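Local coordinates for aminotransferase (Neisseria meningitidis Z2491, PDB 3JTX), which probably transfers amino groups between amino acids and keto acids with a lysine-bound pyridoxal phosphate, as a homodimeric class I/II aminotransferase, at residues 44-47 / 48-52; 176-179 / 180-183; 267-270 / 271-274. All coordinates share one frame; numbering follows the deposited sequence.

Contact 1 of 3, residues 44-47 / 48-52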
loop_
_atom_site.group_PDB
_atom_site.type_symbol
_atom_site.label_atom_id
_atom_site.label_comp_id
_atom_site.label_asym_id
_atom_site.label_seq_id
_atom_site.Cartn_x
_atom_site.Cartn_y
_atom_site.Cartn_z
ATOM N N THR A 44 -10.803 -12.738 -15.580
ATOM C CA THR A 44 -11.410 -12.628 -14.257
ATOM C C THR A 44 -12.786 -13.281 -14.237
ATOM O O THR A 44 -13.584 -13.051 -15.135
ATOM C CB THR A 44 -11.526 -11.145 -13.863
ATOM O OG1 THR A 44 -10.208 -10.570 -13.830
ATOM C CG2 THR A 44 -12.196 -10.981 -12.496
ATOM N N PRO A 45 -13.073 -14.097 -13.213
ATOM C CA PRO A 45 -14.385 -14.741 -13.095
ATOM C C PRO A 45 -15.496 -13.814 -12.631
ATOM O O PRO A 45 -15.271 -12.927 -11.819
ATOM C CB PRO A 45 -14.153 -15.812 -12.028
ATOM C CG PRO A 45 -13.029 -15.321 -11.231
ATOM C CD PRO A 45 -12.166 -14.501 -12.128
ATOM N N LYS A 46 -16.703 -14.091 -13.107
ATOM C CA LYS A 46 -17.885 -13.309 -12.805
ATOM C C LYS A 46 -18.287 -13.343 -11.328
ATOM O O LYS A 46 -18.836 -12.370 -10.832
ATOM C CB LYS A 46 -19.055 -13.778 -13.681
ATOM C CG LYS A 46 -20.370 -13.036 -13.476
ATOM C CD LYS A 46 -21.386 -13.367 -14.592
ATOM C CE LYS A 46 -22.833 -13.278 -14.101
ATOM N NZ LYS A 46 -23.171 -11.919 -13.624
ATOM N N VAL A 47 -18.035 -14.450 -10.629
ATOM C CA VAL A 47 -18.396 -14.530 -9.207
ATOM C C VAL A 47 -17.735 -13.392 -8.391
ATOM O O VAL A 47 -18.334 -12.861 -7.459
ATOM C CB VAL A 47 -18.068 -15.914 -8.580
ATOM C CG1 VAL A 47 -16.560 -16.171 -8.499
ATOM C CG2 VAL A 47 -18.696 -16.030 -7.205
ATOM N N ILE A 48 -16.518 -13.011 -8.776
ATOM C CA ILE A 48 -15.777 -11.946 -8.105
ATOM C C ILE A 48 -16.301 -10.558 -8.529
ATOM O O ILE A 48 -16.560 -9.692 -7.678
ATOM C CB ILE A 48 -14.249 -12.068 -8.370
ATOM C CG1 ILE A 48 -13.710 -13.413 -7.856
ATOM C CG2 ILE A 48 -13.468 -10.908 -7.710
ATOM C CD1 ILE A 48 -12.183 -13.648 -8.113
ATOM N N THR A 49 -16.469 -10.347 -9.836
ATOM C CA THR A 49 -16.870 -9.029 -10.327
ATOM C C THR A 49 -18.301 -8.707 -9.902
ATOM O O THR A 49 -18.598 -7.572 -9.555
ATOM C CB THR A 49 -16.667 -8.877 -11.861
ATOM O OG1 THR A 49 -17.360 -9.916 -12.545
ATOM C CG2 THR A 49 -15.190 -8.969 -12.222
ATOM N N ASP A 50 -19.164 -9.724 -9.867
ATOM C CA ASP A 50 -20.515 -9.578 -9.331
ATOM C C ASP A 50 -20.544 -9.036 -7.891
ATOM O O ASP A 50 -21.321 -8.127 -7.597
ATOM C CB ASP A 50 -21.251 -10.929 -9.329
ATOM C CG ASP A 50 -21.846 -11.300 -10.682
ATOM O OD1 ASP A 50 -21.838 -10.465 -11.612
ATOM O OD2 ASP A 50 -22.345 -12.447 -10.798
ATOM N N ALA A 51 -19.723 -9.622 -7.012
ATOM C CA ALA A 51 -19.671 -9.240 -5.585
ATOM C C ALA A 51 -19.129 -7.820 -5.393
ATOM O O ALA A 51 -19.604 -7.068 -4.527
ATOM C CB ALA A 51 -18.814 -10.237 -4.787
ATOM N N LEU A 52 -18.106 -7.473 -6.168
ATOM C CA LEU A 52 -17.555 -6.115 -6.165
ATOM C C LEU A 52 -18.628 -5.084 -6.548
ATOM O O LEU A 52 -18.928 -4.188 -5.757
ATOM C CB LEU A 52 -16.328 -6.017 -7.085
ATOM C CG LEU A 52 -15.224 -5.041 -6.627
ATOM C CD1 LEU A 52 -13.913 -5.321 -7.335
ATOM C CD2 LEU A 52 -15.608 -3.606 -6.782
#
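K46 NZ is held by both carboxylate oxygens of D50, one turn further along helix 46-54: it stands 2.8 Å from D50 OD1, on the syn lone pair of that oxygen, and has a second, weak bond to D50 OD2 at 3.0 Å, which makes a forked salt bridge. The CB of K46 points away from residues 48-52, and the end of the chain comes back; the chain runs nearly straight as far as CE and turns only at the last torsion (chi4 61°), and this bend brings the nitrogen onto the acid. On the way K46 CG comes to 3.4 Å from D50 OD2 as the lysine chain crosses the carboxylate. The same two residues are tied through the backbone, where D50 N donates to K46 O over 2.8 Å at 164°, an i to i+4 helical bond.

P45 is the N-cap. Its carbonyl oxygen accepts I48 N at 3.3 Å, with the donor well above the carbonyl plane, and makes a weak, longer bond with T49 N. The proline ring meets the isoleucine over the same turn: P45 CG touches I48 CD1 at 3.6 Å, reached because CG1 swings to the backbone-N side (chi1 -60°). I48 continues onto A285 and A289 of helix 280-291. T44, ahead of the helix, meets T49 within it, CG2 to CG2, at 3.6 Å, while T44 OG1 is bonded to N248 O; T44 and T49 also pack on L59 and L56 of the second subunit. With D50 one turn in, near the N-terminal end, its negative charge may interact favourably with the helix dipole, and the K46 ammonium probably offsets part of that charge on this exposed side.

Contact 2 of 3, residues 176-179 / 180-183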
loop_
_atom_site.group_PDB
_atom_site.type_symbol
_atom_site.label_atom_id
_atom_site.label_comp_id
_atom_site.label_asym_id
_atom_site.label_seq_id
_atom_site.Cartn_x
_atom_site.Cartn_y
_atom_site.Cartn_z
ATOM N N SER A 176 7.213 -21.334 -2.308
ATOM C CA SER A 176 6.710 -22.700 -2.511
ATOM C C SER A 176 5.222 -22.707 -2.837
ATOM O O SER A 176 4.425 -22.323 -1.989
ATOM C CB SER A 176 6.951 -23.536 -1.258
ATOM O OG SER A 176 6.571 -24.889 -1.466
ATOM N N PRO A 177 4.835 -23.124 -4.063
ATOM C CA PRO A 177 5.695 -23.516 -5.197
ATOM C C PRO A 177 6.656 -22.419 -5.614
ATOM O O PRO A 177 6.301 -21.241 -5.572
ATOM C CB PRO A 177 4.700 -23.772 -6.332
ATOM C CG PRO A 177 3.426 -24.117 -5.632
ATOM C CD PRO A 177 3.405 -23.323 -4.371
ATOM N N ASN A 178 7.845 -22.807 -6.060
ATOM C CA ASN A 178 8.876 -21.841 -6.382
ATOM C C ASN A 178 8.704 -21.222 -7.773
ATOM O O ASN A 178 8.280 -21.877 -8.726
ATOM C CB ASN A 178 10.251 -22.496 -6.271
ATOM C CG ASN A 178 11.374 -21.501 -6.413
ATOM O OD1 ASN A 178 11.935 -21.326 -7.505
ATOM N ND2 ASN A 178 11.713 -20.837 -5.316
ATOM N N ASN A 179 8.967 -19.923 -7.842
ATOM C CA ASN A 179 9.203 -19.209 -9.091
ATOM C C ASN A 179 10.714 -18.996 -9.119
ATOM O O ASN A 179 11.237 -18.266 -8.283
ATOM C CB ASN A 179 8.463 -17.875 -9.069
ATOM C CG ASN A 179 8.670 -17.044 -10.328
ATOM O OD1 ASN A 179 9.412 -17.431 -11.232
ATOM N ND2 ASN A 179 7.992 -15.892 -10.395
ATOM N N PRO A 180 11.425 -19.580 -10.098
ATOM C CA PRO A 180 10.983 -20.212 -11.348
ATOM C C PRO A 180 10.911 -21.748 -11.401
ATOM O O PRO A 180 10.433 -22.279 -12.391
ATOM C CB PRO A 180 12.074 -19.768 -12.320
ATOM C CG PRO A 180 13.356 -19.848 -11.450
ATOM C CD PRO A 180 12.896 -19.451 -10.057
ATOM N N SER A 181 11.386 -22.457 -10.381
ATOM C CA SER A 181 11.628 -23.913 -10.528
ATOM C C SER A 181 10.375 -24.796 -10.453
ATOM O O SER A 181 10.415 -25.966 -10.866
ATOM C CB SER A 181 12.650 -24.402 -9.490
ATOM O OG SER A 181 12.064 -24.540 -8.201
ATOM N N GLY A 182 9.288 -24.260 -9.901
ATOM C CA GLY A 182 8.064 -25.012 -9.657
ATOM C C GLY A 182 8.133 -25.935 -8.442
ATOM O O GLY A 182 7.157 -26.605 -8.105
ATOM N N SER A 183 9.286 -25.968 -7.781
ATOM C CA SER A 183 9.517 -26.902 -6.698
ATOM C C SER A 183 8.654 -26.571 -5.495
ATOM O O SER A 183 8.525 -25.397 -5.111
ATOM C CB SER A 183 10.980 -26.867 -6.254
ATOM O OG SER A 183 11.170 -27.754 -5.138
#
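S176, just after strand 169-175, lies with its CA near the carbonyl of S183, and its OG is bonded to L185 N. P177 follows through a cis peptide bond; its CA-H points at S183 O, with the carbon 3.4 Å from that oxygen. N178 carries most of the contact. Its backbone N donates to S183 O at 2.8 Å, and its own O receives G182 N at 2.8 Å from above the carbonyl plane, so the chain doubles back on itself. With CG anti to the backbone N (chi1 -172°), the side chain turns into the loop and OD1 takes S181 N over 3.1 Å, nearly straight at 171° and on a lone pair in the carbonyl plane. S181 OG in turn accepts S183 N at 3.2 Å, an ST turn, and G182 passes the bend with positive phi. The loop matches the PNNP(T/S)G motif familiar from class I aminotransferases, here with both prolines after cis peptide bonds, and lies beside the cofactor. N179 bears that out: its ND2 bonds to O3 of the pyridoxal phosphate carried by the modified lysine at position 245, and its OD1 receives R374 NH1. That amide oxygen also lies 3.2 Å from P180 CA, over the second cis peptide bond, while P180 and S181 rest against W330 of strand 328-332.

Contact 3 of 3, residues 267-270 / 271-274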
loop_
_atom_site.group_PDB
_atom_site.type_symbol
_atom_site.label_atom_id
_atom_site.label_comp_id
_atom_site.label_asym_id
_atom_site.label_seq_id
_atom_site.Cartn_x
_atom_site.Cartn_y
_atom_site.Cartn_z
ATOM N N PHE A 267 2.566 -6.149 13.384
ATOM C CA PHE A 267 2.445 -5.794 11.982
ATOM C C PHE A 267 1.211 -4.903 11.737
ATOM O O PHE A 267 1.277 -3.911 10.986
ATOM C CB PHE A 267 2.381 -7.060 11.127
ATOM C CG PHE A 267 2.629 -6.849 9.643
ATOM C CD1 PHE A 267 3.402 -5.797 9.157
ATOM C CD2 PHE A 267 2.131 -7.761 8.731
ATOM C CE1 PHE A 267 3.627 -5.650 7.794
ATOM C CE2 PHE A 267 2.367 -7.614 7.369
ATOM C CZ PHE A 267 3.118 -6.561 6.909
ATOM N N LEU A 268 0.094 -5.248 12.369
ATOM C CA LEU A 268 -1.131 -4.460 12.231
ATOM C C LEU A 268 -0.924 -2.998 12.669
ATOM O O LEU A 268 -1.398 -2.071 12.005
ATOM C CB LEU A 268 -2.284 -5.099 13.019
ATOM C CG LEU A 268 -3.576 -4.277 13.076
ATOM C CD1 LEU A 268 -4.128 -4.081 11.662
ATOM C CD2 LEU A 268 -4.620 -4.967 14.018
ATOM N N LEU A 269 -0.224 -2.788 13.782
ATOM C CA LEU A 269 0.017 -1.436 14.288
ATOM C C LEU A 269 0.786 -0.613 13.246
ATOM O O LEU A 269 0.433 0.521 12.940
ATOM C CB LEU A 269 0.796 -1.474 15.612
ATOM C CG LEU A 269 1.108 -0.119 16.268
ATOM C CD1 LEU A 269 -0.176 0.734 16.494
ATOM C CD2 LEU A 269 1.865 -0.352 17.599
ATOM N N TYR A 270 1.844 -1.203 12.713
ATOM C CA TYR A 270 2.630 -0.571 11.665
ATOM C C TYR A 270 1.774 -0.256 10.436
ATOM O O TYR A 270 1.915 0.824 9.855
ATOM C CB TYR A 270 3.781 -1.499 11.262
ATOM C CG TYR A 270 4.666 -0.982 10.155
ATOM C CD1 TYR A 270 5.815 -0.264 10.441
ATOM C CD2 TYR A 270 4.393 -1.268 8.837
ATOM C CE1 TYR A 270 6.658 0.201 9.422
ATOM C CE2 TYR A 270 5.214 -0.793 7.818
ATOM C CZ TYR A 270 6.354 -0.068 8.126
ATOM O OH TYR A 270 7.177 0.397 7.098
ATOM N N ARG A 271 0.890 -1.188 10.063
ATOM C CA ARG A 271 0.082 -1.064 8.862
ATOM C C ARG A 271 -0.985 0.020 8.994
ATOM O O ARG A 271 -1.429 0.567 7.984
ATOM C CB ARG A 271 -0.546 -2.405 8.463
ATOM C CG ARG A 271 0.480 -3.420 7.973
ATOM C CD ARG A 271 -0.107 -4.809 7.813
ATOM N NE ARG A 271 -1.039 -4.829 6.701
ATOM C CZ ARG A 271 -0.700 -4.815 5.423
ATOM N NH1 ARG A 271 0.573 -4.809 5.052
ATOM N NH2 ARG A 271 -1.647 -4.823 4.510
ATOM N N THR A 272 -1.374 0.360 10.218
ATOM C CA THR A 272 -2.317 1.468 10.411
ATOM C C THR A 272 -1.690 2.779 9.966
ATOM O O THR A 272 -2.386 3.640 9.424
ATOM C CB THR A 272 -2.897 1.576 11.850
ATOM O OG1 THR A 272 -1.900 2.052 12.763
ATOM C CG2 THR A 272 -3.442 0.229 12.294
ATOM N N TYR A 273 -0.372 2.912 10.124
ATOM C CA TYR A 273 0.334 4.099 9.641
ATOM C C TYR A 273 0.736 3.976 8.173
ATOM O O TYR A 273 0.663 4.961 7.422
ATOM C CB TYR A 273 1.561 4.379 10.517
ATOM C CG TYR A 273 1.194 4.875 11.896
ATOM C CD1 TYR A 273 0.966 6.219 12.121
ATOM C CD2 TYR A 273 1.046 3.996 12.962
ATOM C CE1 TYR A 273 0.608 6.704 13.376
ATOM C CE2 TYR A 273 0.682 4.466 14.232
ATOM C CZ TYR A 273 0.467 5.817 14.429
ATOM O OH TYR A 273 0.124 6.285 15.677
ATOM N N HIS A 274 1.139 2.769 7.772
ATOM C CA HIS A 274 1.626 2.461 6.416
ATOM C C HIS A 274 0.505 2.589 5.367
ATOM O O HIS A 274 0.778 2.776 4.170
ATOM C CB HIS A 274 2.278 1.069 6.497
ATOM C CG HIS A 274 2.507 0.366 5.201
ATOM N ND1 HIS A 274 1.690 -0.661 4.760
ATOM C CD2 HIS A 274 3.540 0.431 4.325
ATOM C CE1 HIS A 274 2.183 -1.153 3.634
ATOM N NE2 HIS A 274 3.295 -0.498 3.342
#
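R271 lays its CD methylene over one face of the F267 ring, 3.6 Å from the centroid and only 3° off the ring normal, a CH-pi contact centred on the ring. The contact is one helical turn long, and the arginine chain, bent at its third torsion, then carries the guanidinium on, so that R271 NH1 comes to 3.6 Å from F267 CZ at an oblique angle. The guanidinium and ring planes stand 56° apart, so the two groups are not stacked. Beyond the ring, R271 NH2 reaches E102 of helix 100-111 in a salt bridge, and F267 meets F107 edge-to-face.

Along another side of helix 261-274, Y270 and H274 follow each other by one turn. H274 CB sits 3.7 Å from Y270 CE2; the rings are near parallel but slid apart, with little overlap. H274 N donates to Y270 O at 3.0 Å. H274 ND1 is bonded to S276 OG, and the imidazole meets H274 of the second subunit.

T272 turns its hydroxyl back to L269 O, which OG1 reaches at 2.8 Å because it lies between the backbone N and the carbonyl carbon (chi1 72°). That oxygen also takes a weak bond from T272 N and has Y273 CD2 at 3.5 Å, near the plane of the tyrosine ring at its edge. Y12 of the second subunit bonds to T272 OG1 and stacks on the Y273 ring. Near the C-terminal end of the helix, hydroxyl capture of L269 O gives that carbonyl an added partner, while the phenyl face shields the arginine's aliphatic stem and the E102 carboxylate probably offsets its charge.

Overall arrangement
The three contacts lie well apart, their centres 28 to 30 Å from one another. Contact 2 sits near the middle of the chain, about 7 Å from its centre, at the cofactor; the side chain of N179 is also about 5 Å from a bound buffer molecule, MES, probably from the crystallisation liquor. Contacts 1 and 3 are peripheral, 24 and 23 Å from the centre, and both touch the second subunit; their nearest atoms are about 17 Å apart. Contact 1 opens helix 46-54 and contact 3 ends helix 261-274, so two helix ends meet the dimer partner while the loop of contact 2 serves the active site.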